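Local atomic coordinates of response regulator aspartate phosphatase H (Bacillus subtilis, PDB entry 3Q15), a protein that dephosphorylates the sporulation response regulator Spo0F and also acts on the competence regulator ComA, helping to separate competence and sporulation in time. Residues E18-I23 against C59-L64; K140-F145 against D169-H174. All coordinates share one frame; numbering follows the deposited sequence.

In the fold
Contact 1 lies in the small N-terminal three-helix bundle, and contact 2 lies in the TPR domain. Their centres are about 30 Å apart. Their nearest atoms are about 16 Å apart, so the two do not touch. Along the chain they follow in series, contact 1 closing before contact 2 opens. Contact 1 joins the first and third helices of the bundle, 9-24 and 49-67. Contact 2 joins the two helices of one predicted repeat, 137-153 and 157-172. A sulfate ion, probably from the crystallisation liquor, sits about 5 Å from the side chain of Phe145. A magnesium ion is about 10 Å from that of Glu142.

Contact 1. Residues E18-I23 against C59-L64; sequences EWYKMI and CFRHQL
Trp19 meets His62, and Ile23 meets Arg61 and His62, where the first and third helices of the N-terminal three-helix bundle run side by side. The axes of the two segments approach to 10.3 Å and run nearly parallel, at 17°. Side chains therefore fill the gap between the backbones. Trp19 comes first. Its CG is anti to the backbone N (chi1 176°), which sends the indole across to the other helix. Trp19 NE1 donates a hydrogen bond of 3.2 Å to His62 ND1. The imidazole accepts it well out of its own plane, while the bond stays in the plane of the indole. As an acceptor, ND1 should carry no proton. The other ring nitrogen, NE2, bonds to Glu32 of helix 28-41, so the imidazole also ties in the middle helix. At the far end of the indole, Trp19 CH2 meets Cys59 SG at 3.9 Å, a sulfur-aromatic contact at the ring edge. Tyr20 follows. Its CE1 touches Arg61 CG at 3.8 Å, and the ring and guanidinium planes are almost perpendicular. One water bridges Tyr20 OH and Arg61 NE. Ile23 closes the segment with two branches. CD1 packs on His62 CA and CB, reaching the imidazole near its plane. CG2 lies over one face of the guanidinium, 3.3 Å from Arg61 NH1. This arginine is buried, with Leu85 and Leu99 also against it. A second water accepts from Arg61 NH1 at 2.8 Å and donates to Ile23 O at 3.0 Å.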
loop_
_atom_site.group_PDB
_atom_site.type_symbol
_atom_site.label_atom_id
_atom_site.label_comp_id
_atom_site.label_asym_id
_atom_site.label_seq_id
_atom_site.Cartn_x
_atom_site.Cartn_y
_atom_site.Cartn_z
ATOM N N GLU A 18 5.334 16.876 -20.247
ATOM C CA GLU A 18 6.131 18.072 -20.451
ATOM C C GLU A 18 5.528 18.881 -21.587
ATOM O O GLU A 18 5.461 20.108 -21.526
ATOM C CB GLU A 18 7.583 17.709 -20.774
ATOM C CG GLU A 18 8.472 18.913 -21.006
ATOM C CD GLU A 18 8.538 19.827 -19.800
ATOM O OE1 GLU A 18 8.763 21.041 -19.988
ATOM O OE2 GLU A 18 8.371 19.330 -18.665
ATOM N N TRP A 19 5.098 18.174 -22.627
ATOM C CA TRP A 19 4.390 18.779 -23.748
ATOM C C TRP A 19 3.182 19.565 -23.227
ATOM O O TRP A 19 2.965 20.718 -23.605
ATOM C CB TRP A 19 3.967 17.680 -24.729
ATOM C CG TRP A 19 3.152 18.139 -25.898
ATOM C CD1 TRP A 19 2.957 19.424 -26.317
ATOM C CD2 TRP A 19 2.409 17.308 -26.796
ATOM N NE1 TRP A 19 2.141 19.443 -27.423
ATOM C CE2 TRP A 19 1.789 18.151 -27.737
ATOM C CE3 TRP A 19 2.209 15.925 -26.899
ATOM C CZ2 TRP A 19 0.985 17.667 -28.763
ATOM C CZ3 TRP A 19 1.411 15.444 -27.914
ATOM C CH2 TRP A 19 0.808 16.312 -28.836
ATOM N N TYR A 20 2.417 18.934 -22.339
ATOM C CA TYR A 20 1.238 19.543 -21.727
ATOM C C TYR A 20 1.580 20.829 -20.981
ATOM O O TYR A 20 0.852 21.817 -21.063
ATOM C CB TYR A 20 0.598 18.557 -20.748
ATOM C CG TYR A 20 -0.824 18.894 -20.352
ATOM C CD1 TYR A 20 -1.622 19.695 -21.160
ATOM C CD2 TYR A 20 -1.367 18.411 -19.169
ATOM C CE1 TYR A 20 -2.925 20.002 -20.802
ATOM C CE2 TYR A 20 -2.672 18.716 -18.799
ATOM C CZ TYR A 20 -3.444 19.509 -19.619
ATOM O OH TYR A 20 -4.736 19.813 -19.259
ATOM N N LYS A 21 2.678 20.801 -20.232
ATOM C CA LYS A 21 3.122 21.972 -19.486
ATOM C C LYS A 21 3.330 23.172 -20.408
ATOM O O LYS A 21 2.919 24.289 -20.091
ATOM C CB LYS A 21 4.409 21.667 -18.718
ATOM C CG LYS A 21 4.233 20.727 -17.536
ATOM C CD LYS A 21 5.561 20.478 -16.839
ATOM C CE LYS A 21 5.375 19.654 -15.574
ATOM N NZ LYS A 21 4.656 18.383 -15.852
ATOM N N MET A 22 3.968 22.940 -21.550
ATOM C CA MET A 22 4.201 24.014 -22.505
ATOM C C MET A 22 2.880 24.546 -23.056
ATOM O O MET A 22 2.717 25.749 -23.255
ATOM C CB MET A 22 5.109 23.547 -23.643
ATOM C CG MET A 22 6.535 23.203 -23.219
ATOM S SD MET A 22 7.412 24.544 -22.379
ATOM C CE MET A 22 7.021 24.194 -20.661
ATOM N N ILE A 23 1.935 23.643 -23.291
ATOM C CA ILE A 23 0.617 24.025 -23.780
ATOM C C ILE A 23 -0.101 24.958 -22.808
ATOM O O ILE A 23 -0.633 25.995 -23.207
ATOM C CB ILE A 23 -0.263 22.785 -24.036
ATOM C CG1 ILE A 23 0.246 22.022 -25.261
ATOM C CG2 ILE A 23 -1.717 23.192 -24.232
ATOM C CD1 ILE A 23 -0.507 20.740 -25.544
ATOM N N CYS A 59 -3.012 15.904 -28.559
ATOM C CA CYS A 59 -3.053 16.509 -29.887
ATOM C C CYS A 59 -4.243 17.459 -30.010
ATOM O O CYS A 59 -4.145 18.517 -30.632
ATOM C CB CYS A 59 -3.132 15.436 -30.979
ATOM S SG CYS A 59 -1.576 14.576 -31.316
ATOM N N PHE A 60 -5.361 17.069 -29.409
ATOM C CA PHE A 60 -6.581 17.866 -29.458
ATOM C C PHE A 60 -6.430 19.099 -28.575
ATOM O O PHE A 60 -6.790 20.210 -28.966
ATOM C CB PHE A 60 -7.781 17.022 -29.011
ATOM C CG PHE A 60 -9.106 17.732 -29.114
ATOM C CD1 PHE A 60 -9.723 17.901 -30.343
ATOM C CD2 PHE A 60 -9.742 18.209 -27.979
ATOM C CE1 PHE A 60 -10.943 18.550 -30.440
ATOM C CE2 PHE A 60 -10.963 18.858 -28.070
ATOM C CZ PHE A 60 -11.565 19.027 -29.302
ATOM N N ARG A 61 -5.886 18.891 -27.381
ATOM C CA ARG A 61 -5.638 19.983 -26.452
ATOM C C ARG A 61 -4.656 20.974 -27.067
ATOM O O ARG A 61 -4.813 22.186 -26.924
ATOM C CB ARG A 61 -5.100 19.436 -25.128
ATOM C CG ARG A 61 -4.858 20.491 -24.070
ATOM C CD ARG A 61 -6.103 21.329 -23.815
ATOM N NE ARG A 61 -5.866 22.320 -22.767
ATOM C CZ ARG A 61 -5.331 23.515 -22.986
ATOM N NH1 ARG A 61 -4.986 23.870 -24.215
ATOM N NH2 ARG A 61 -5.142 24.357 -21.980
ATOM N N HIS A 62 -3.650 20.451 -27.761
ATOM C CA HIS A 62 -2.668 21.282 -28.447
ATOM C C HIS A 62 -3.325 22.144 -29.522
ATOM O O HIS A 62 -2.954 23.302 -29.715
ATOM C CB HIS A 62 -1.571 20.414 -29.068
ATOM C CG HIS A 62 -0.554 21.190 -29.848
ATOM N ND1 HIS A 62 0.636 21.620 -29.301
ATOM C CD2 HIS A 62 -0.549 21.612 -31.135
ATOM C CE1 HIS A 62 1.330 22.273 -30.218
ATOM N NE2 HIS A 62 0.633 22.283 -31.339
ATOM N N GLN A 63 -4.299 21.572 -30.223
ATOM C CA GLN A 63 -5.004 22.300 -31.274
ATOM C C GLN A 63 -5.898 23.389 -30.679
ATOM O O GLN A 63 -6.033 24.473 -31.244
ATOM C CB GLN A 63 -5.828 21.343 -32.140
ATOM C CG GLN A 63 -6.485 22.009 -33.343
ATOM C CD GLN A 63 -5.472 22.613 -34.302
ATOM O OE1 GLN A 63 -4.422 22.025 -34.564
ATOM N NE2 GLN A 63 -5.779 23.797 -34.826
ATOM N N LEU A 64 -6.508 23.094 -29.536
ATOM C CA LEU A 64 -7.296 24.090 -28.824
ATOM C C LEU A 64 -6.449 25.312 -28.499
ATOM O O LEU A 64 -6.916 26.443 -28.600
ATOM C CB LEU A 64 -7.882 23.502 -27.536
ATOM C CG LEU A 64 -9.101 22.592 -27.692
ATOM C CD1 LEU A 64 -9.541 22.041 -26.347
ATOM C CD2 LEU A 64 -10.244 23.342 -28.364
HETATM O O HOH W 1 -6.905 20.852 -20.697
HETATM O O HOH W 2 -3.618 26.217 -23.533
#

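Contact 2. Residues K140-F145 against D169-H174; sequences KAEFHF and DIYQNH
The Ala141 methyl makes the tight part, fitting between Ile170 and Tyr171. Its CB is 3.8 Å from Ile170 CB. The same methyl sits over one face of the Tyr171 ring, 4.0 Å from the centroid, offset toward the rim in a CH-pi contact. Ile170 CD1 reaches back to Ala141 N at 3.7 Å. Ala141 and Ile170 also have the nearest CA atoms of the two segments. The two helices, 137-153 and 157-172, form the antiparallel hairpin of a TPR unit, predicted as the second repeat. Tyr171 reaches across to helix 137-153, and it also touches Ser184 of helix 178-194. Its hydroxyl donates a 2.8 Å hydrogen bond to Glu142 OE1, meeting the carboxylate from above its plane. The Glu142 chain starts away from the partner helix, and its bend at chi2 (76°) brings the carboxylate back. OE2 forms a salt bridge to Arg180, which also makes a cation-pi contact with Phe145. The ring of buried Phe145 only brushes Tyr171, CD1 to CE2 at 4.2 Å. Packing is looser on the partly exposed side. There Lys140 brings its CB to Ile170 CD1, at 4.2 Å, and its NZ turns away to hydrogen-bond Val134 O.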
loop_
_atom_site.group_PDB
_atom_site.type_symbol
_atom_site.label_atom_id
_atom_site.label_comp_id
_atom_site.label_asym_id
_atom_site.label_seq_id
_atom_site.Cartn_x
_atom_site.Cartn_y
_atom_site.Cartn_z
ATOM N N LYS A 140 -12.037 2.612 -14.487
ATOM C CA LYS A 140 -11.697 2.425 -13.079
ATOM C C LYS A 140 -11.073 1.052 -12.826
ATOM O O LYS A 140 -10.061 0.943 -12.133
ATOM C CB LYS A 140 -12.924 2.623 -12.184
ATOM C CG LYS A 140 -13.517 4.031 -12.229
ATOM C CD LYS A 140 -14.508 4.249 -11.089
ATOM C CE LYS A 140 -15.217 5.596 -11.194
ATOM N NZ LYS A 140 -16.154 5.642 -12.349
ATOM N N ALA A 141 -11.678 0.008 -13.383
ATOM C CA ALA A 141 -11.134 -1.341 -13.250
ATOM C C ALA A 141 -9.707 -1.400 -13.781
ATOM O O ALA A 141 -8.817 -1.986 -13.158
ATOM C CB ALA A 141 -12.009 -2.342 -13.989
ATOM N N GLU A 142 -9.506 -0.785 -14.939
ATOM C CA GLU A 142 -8.234 -0.826 -15.636
ATOM C C GLU A 142 -7.129 -0.218 -14.774
ATOM O O GLU A 142 -6.020 -0.746 -14.701
ATOM C CB GLU A 142 -8.347 -0.079 -16.965
ATOM C CG GLU A 142 -7.352 -0.525 -18.017
ATOM C CD GLU A 142 -7.715 -1.857 -18.655
ATOM O OE1 GLU A 142 -8.732 -2.468 -18.254
ATOM O OE2 GLU A 142 -6.980 -2.290 -19.567
ATOM N N PHE A 143 -7.447 0.888 -14.113
ATOM C CA PHE A 143 -6.521 1.517 -13.187
ATOM C C PHE A 143 -6.160 0.581 -12.036
ATOM O O PHE A 143 -4.988 0.436 -11.676
ATOM C CB PHE A 143 -7.122 2.800 -12.624
ATOM C CG PHE A 143 -6.370 3.343 -11.449
ATOM C CD1 PHE A 143 -5.236 4.119 -11.634
ATOM C CD2 PHE A 143 -6.783 3.063 -10.158
ATOM C CE1 PHE A 143 -4.535 4.617 -10.554
ATOM C CE2 PHE A 143 -6.086 3.556 -9.074
ATOM C CZ PHE A 143 -4.960 4.339 -9.271
ATOM N N HIS A 144 -7.176 -0.043 -11.449
ATOM C CA HIS A 144 -6.960 -0.943 -10.322
ATOM C C HIS A 144 -6.134 -2.164 -10.714
ATOM O O HIS A 144 -5.293 -2.629 -9.947
ATOM C CB HIS A 144 -8.292 -1.368 -9.701
ATOM C CG HIS A 144 -8.962 -0.279 -8.926
ATOM N ND1 HIS A 144 -8.439 0.227 -7.754
ATOM C CD2 HIS A 144 -10.104 0.407 -9.156
ATOM C CE1 HIS A 144 -9.233 1.179 -7.297
ATOM N NE2 HIS A 144 -10.251 1.308 -8.128
ATOM N N PHE A 145 -6.379 -2.675 -11.914
ATOM C CA PHE A 145 -5.659 -3.838 -12.415
ATOM C C PHE A 145 -4.176 -3.539 -12.614
ATOM O O PHE A 145 -3.313 -4.286 -12.148
ATOM C CB PHE A 145 -6.279 -4.298 -13.733
ATOM C CG PHE A 145 -5.589 -5.477 -14.354
ATOM C CD1 PHE A 145 -5.982 -6.768 -14.043
ATOM C CD2 PHE A 145 -4.559 -5.293 -15.261
ATOM C CE1 PHE A 145 -5.357 -7.857 -14.620
ATOM C CE2 PHE A 145 -3.926 -6.380 -15.842
ATOM C CZ PHE A 145 -4.327 -7.663 -15.520
ATOM N N ASP A 169 -14.005 -7.328 -9.432
ATOM C CA ASP A 169 -15.410 -7.057 -9.163
ATOM C C ASP A 169 -16.081 -6.453 -10.386
ATOM O O ASP A 169 -17.127 -6.928 -10.829
ATOM C CB ASP A 169 -15.558 -6.106 -7.976
ATOM C CG ASP A 169 -15.865 -6.832 -6.684
ATOM O OD1 ASP A 169 -15.530 -8.030 -6.580
ATOM O OD2 ASP A 169 -16.443 -6.204 -5.770
ATOM N N ILE A 170 -15.471 -5.401 -10.923
ATOM C CA ILE A 170 -16.009 -4.702 -12.083
ATOM C C ILE A 170 -15.994 -5.587 -13.324
ATOM O O ILE A 170 -16.926 -5.564 -14.127
ATOM C CB ILE A 170 -15.222 -3.414 -12.373
ATOM C CG1 ILE A 170 -15.212 -2.514 -11.140
ATOM C CG2 ILE A 170 -15.818 -2.690 -13.566
ATOM C CD1 ILE A 170 -14.493 -1.209 -11.347
ATOM N N TYR A 171 -14.929 -6.366 -13.474
ATOM C CA TYR A 171 -14.783 -7.243 -14.629
ATOM C C TYR A 171 -15.861 -8.321 -14.671
ATOM O O TYR A 171 -16.370 -8.662 -15.740
ATOM C CB TYR A 171 -13.395 -7.884 -14.636
ATOM C CG TYR A 171 -12.291 -6.935 -15.040
ATOM C CD1 TYR A 171 -12.470 -6.039 -16.084
ATOM C CD2 TYR A 171 -11.072 -6.934 -14.375
ATOM C CE1 TYR A 171 -11.464 -5.169 -16.459
ATOM C CE2 TYR A 171 -10.062 -6.067 -14.742
ATOM C CZ TYR A 171 -10.262 -5.186 -15.784
ATOM O OH TYR A 171 -9.252 -4.319 -16.151
ATOM N N GLN A 172 -16.200 -8.859 -13.504
ATOM C CA GLN A 172 -17.225 -9.889 -13.415
ATOM C C GLN A 172 -18.607 -9.335 -13.756
ATOM O O GLN A 172 -19.488 -10.080 -14.175
ATOM C CB GLN A 172 -17.223 -10.546 -12.029
ATOM C CG GLN A 172 -15.993 -11.408 -11.763
ATOM C CD GLN A 172 -15.991 -12.010 -10.369
ATOM O OE1 GLN A 172 -16.708 -11.549 -9.481
ATOM N NE2 GLN A 172 -15.182 -13.048 -10.171
ATOM N N ASN A 173 -18.789 -8.028 -13.583
ATOM C CA ASN A 173 -20.034 -7.375 -13.975
ATOM C C ASN A 173 -20.117 -7.190 -15.484
ATOM O O ASN A 173 -21.163 -6.827 -16.020
ATOM C CB ASN A 173 -20.192 -6.026 -13.270
ATOM C CG ASN A 173 -20.810 -6.157 -11.894
ATOM O OD1 ASN A 173 -21.414 -7.178 -11.569
ATOM N ND2 ASN A 173 -20.673 -5.117 -11.079
ATOM N N HIS A 174 -19.002 -7.439 -16.161
ATOM C CA HIS A 174 -18.941 -7.343 -17.614
ATOM C C HIS A 174 -18.392 -8.641 -18.193
ATOM O O HIS A 174 -17.193 -8.758 -18.431
ATOM C CB HIS A 174 -18.056 -6.169 -18.036
ATOM C CG HIS A 174 -18.550 -4.839 -17.554
ATOM N ND1 HIS A 174 -18.181 -4.308 -16.335
ATOM C CD2 HIS A 174 -19.391 -3.945 -18.117
ATOM C CE1 HIS A 174 -18.769 -3.137 -16.176
ATOM N NE2 HIS A 174 -19.509 -2.890 -17.241
#